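PDB 4AN8: CRISPR-associated protein CasA/Cse1 from Thermus thermophilus, which serves as a subunit of the CRISPR Cascade ribonucleoprotein complex, part of an adaptive immune system that protects bacteria against viruses and plasmids. Local coordinates for residues E213-I218 with R241-T246. Sequence-based numbering, arbitrary orientation.
Sequences EDDAPI and RTRVYT
D215 OD2 accepts two hydrogen bonds from T242. The backbone N of T242 reaches it at 2.8 Å, on the syn lone pair and nearly straight (161°). The hydroxyl OG1 of T242 meets the same OD2, also at 2.8 Å, from above the carboxylate plane. Y210 OH, outside the two segments, also bonds to this oxygen. The other oxygen, D215 OD1, accepts from the backbone N of R243 at 2.9 Å, again on its syn side. CG anti to the backbone N (chi1 -175°) brings the D215 carboxylate nearer the helix.

The R243 side chain is extended to CD and bends at chi3 (-59°), which places NE. Its NH1 donates to D214 O at 3.2 Å, with the oxygen close to the guanidinium plane, and also bonds to T239 O. D215 OD1 lies over one face, toward the rim; no N-H points at it, which leaves only attraction of charge. The CB of R243 touches A216 O.

P217 lies alongside T242, its CD 3.3 Å from OG1. R66 of helix 50-67 packs on both. After the helix, T246 OG1 accepts a hydrogen bond from I218 N at 2.9 Å and donates to T242 O at 2.7 Å. That one hydroxyl links loop backbone to helix backbone.

From the loop between helices 199-206 and 226-229, the buried D215 carboxylate thus takes two successive first-turn N-H groups of helix 241-245. These and the nearby R243 charge may help to stabilise its negative charge.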
loop_
_atom_site.group_PDB
_atom_site.type_symbol
_atom_site.label_atom_id
_atom_site.label_comp_id
_atom_site.label_asym_id
_atom_site.label_seq_id
_atom_site.Cartn_x
_atom_site.Cartn_y
_atom_site.Cartn_z
ATOM N N GLU A 213 10.297 -21.703 8.257
ATOM C CA GLU A 213 9.499 -22.675 9.006
ATOM C C GLU A 213 7.996 -22.332 9.084
ATOM O O GLU A 213 7.624 -21.222 9.462
ATOM C CB GLU A 213 10.084 -22.882 10.408
ATOM C CG GLU A 213 11.374 -23.710 10.439
ATOM C CD GLU A 213 12.604 -22.942 9.970
ATOM O OE1 GLU A 213 12.550 -21.694 9.922
ATOM O OE2 GLU A 213 13.629 -23.589 9.654
ATOM N N ASP A 214 7.144 -23.290 8.728
ATOM C CA ASP A 214 5.697 -23.159 8.934
ATOM C C ASP A 214 5.075 -22.202 7.932
ATOM O O ASP A 214 4.023 -21.613 8.177
ATOM C CB ASP A 214 5.379 -22.697 10.364
ATOM C CG ASP A 214 5.599 -23.792 11.405
ATOM O OD1 ASP A 214 6.767 -24.039 11.778
ATOM O OD2 ASP A 214 4.603 -24.395 11.863
ATOM N N ASP A 215 5.741 -22.037 6.800
ATOM C CA ASP A 215 5.274 -21.118 5.796
ATOM C C ASP A 215 5.485 -21.798 4.464
ATOM O O ASP A 215 6.333 -22.674 4.338
ATOM C CB ASP A 215 6.056 -19.801 5.879
ATOM C CG ASP A 215 5.531 -18.741 4.914
ATOM O OD1 ASP A 215 4.317 -18.700 4.665
ATOM O OD2 ASP A 215 6.338 -17.949 4.401
ATOM N N ALA A 216 4.693 -21.405 3.479
ATOM C CA ALA A 216 4.837 -21.921 2.134
ATOM C C ALA A 216 3.956 -21.055 1.252
ATOM O O ALA A 216 2.842 -20.710 1.637
ATOM C CB ALA A 216 4.373 -23.406 2.070
ATOM N N PRO A 217 4.467 -20.677 0.086
ATOM C CA PRO A 217 3.637 -19.959 -0.880
ATOM C C PRO A 217 2.678 -20.945 -1.554
ATOM O O PRO A 217 2.868 -22.173 -1.450
ATOM C CB PRO A 217 4.657 -19.419 -1.894
ATOM C CG PRO A 217 5.834 -20.402 -1.803
ATOM C CD PRO A 217 5.870 -20.839 -0.350
ATOM N N ILE A 218 1.668 -20.404 -2.234
ATOM C CA ILE A 218 0.616 -21.207 -2.815
ATOM C C ILE A 218 1.155 -22.301 -3.741
ATOM O O ILE A 218 0.556 -23.375 -3.833
ATOM C CB ILE A 218 -0.406 -20.329 -3.582
ATOM C CG1 ILE A 218 -1.683 -21.134 -3.918
ATOM C CG2 ILE A 218 0.237 -19.713 -4.861
ATOM C CD1 ILE A 218 -2.484 -21.574 -2.688
ATOM N N ARG A 241 4.542 -15.580 6.138
ATOM C CA ARG A 241 4.784 -14.434 5.275
ATOM C C ARG A 241 4.456 -14.709 3.804
ATOM O O ARG A 241 3.704 -13.962 3.188
ATOM C CB ARG A 241 6.219 -13.921 5.409
ATOM C CG ARG A 241 6.466 -12.612 4.647
ATOM C CD ARG A 241 7.922 -12.209 4.736
ATOM N NE ARG A 241 8.338 -12.025 6.122
ATOM C CZ ARG A 241 9.569 -11.719 6.499
ATOM N NH1 ARG A 241 10.535 -11.534 5.584
ATOM N NH2 ARG A 241 9.829 -11.579 7.790
ATOM N N THR A 242 5.016 -15.769 3.235
ATOM C CA THR A 242 4.812 -16.004 1.816
ATOM C C THR A 242 3.465 -16.621 1.544
ATOM O O THR A 242 2.947 -16.506 0.427
ATOM C CB THR A 242 5.930 -16.847 1.189
ATOM O OG1 THR A 242 5.813 -18.204 1.626
ATOM C CG2 THR A 242 7.274 -16.292 1.610
ATOM N N ARG A 243 2.883 -17.271 2.549
ATOM C CA ARG A 243 1.538 -17.831 2.378
ATOM C C ARG A 243 0.587 -16.644 2.264
ATOM O O ARG A 243 -0.294 -16.609 1.435
ATOM C CB ARG A 243 1.147 -18.742 3.564
ATOM C CG ARG A 243 -0.313 -19.174 3.560
ATOM C CD ARG A 243 -0.684 -20.091 4.769
ATOM N NE ARG A 243 0.131 -21.311 4.812
ATOM C CZ ARG A 243 1.084 -21.529 5.722
ATOM N NH1 ARG A 243 1.342 -20.641 6.685
ATOM N NH2 ARG A 243 1.778 -22.650 5.688
ATOM N N VAL A 244 0.784 -15.658 3.115
ATOM C CA VAL A 244 -0.001 -14.440 3.020
ATOM C C VAL A 244 0.269 -13.608 1.750
ATOM O O VAL A 244 -0.665 -13.146 1.136
ATOM C CB VAL A 244 0.082 -13.630 4.312
ATOM C CG1 VAL A 244 -0.672 -12.293 4.162
ATOM C CG2 VAL A 244 -0.535 -14.458 5.437
ATOM N N TYR A 245 1.527 -13.470 1.338
ATOM C CA TYR A 245 1.875 -12.802 0.070
ATOM C C TYR A 245 1.207 -13.444 -1.149
ATOM O O TYR A 245 0.971 -12.792 -2.169
ATOM C CB TYR A 245 3.391 -12.865 -0.169
ATOM C CG TYR A 245 4.227 -11.863 0.610
ATOM C CD1 TYR A 245 3.644 -10.962 1.523
ATOM C CD2 TYR A 245 5.604 -11.825 0.436
ATOM C CE1 TYR A 245 4.424 -10.052 2.213
ATOM C CE2 TYR A 245 6.392 -10.916 1.121
ATOM C CZ TYR A 245 5.807 -10.034 1.999
ATOM O OH TYR A 245 6.623 -9.157 2.670
ATOM N N THR A 246 0.950 -14.743 -1.070
ATOM C CA THR A 246 0.395 -15.442 -2.214
ATOM C C THR A 246 -0.958 -16.062 -1.884
ATOM O O THR A 246 -1.341 -17.059 -2.461
ATOM C CB THR A 246 1.364 -16.541 -2.696
ATOM O OG1 THR A 246 1.519 -17.524 -1.662
ATOM C CG2 THR A 246 2.754 -15.919 -3.075
#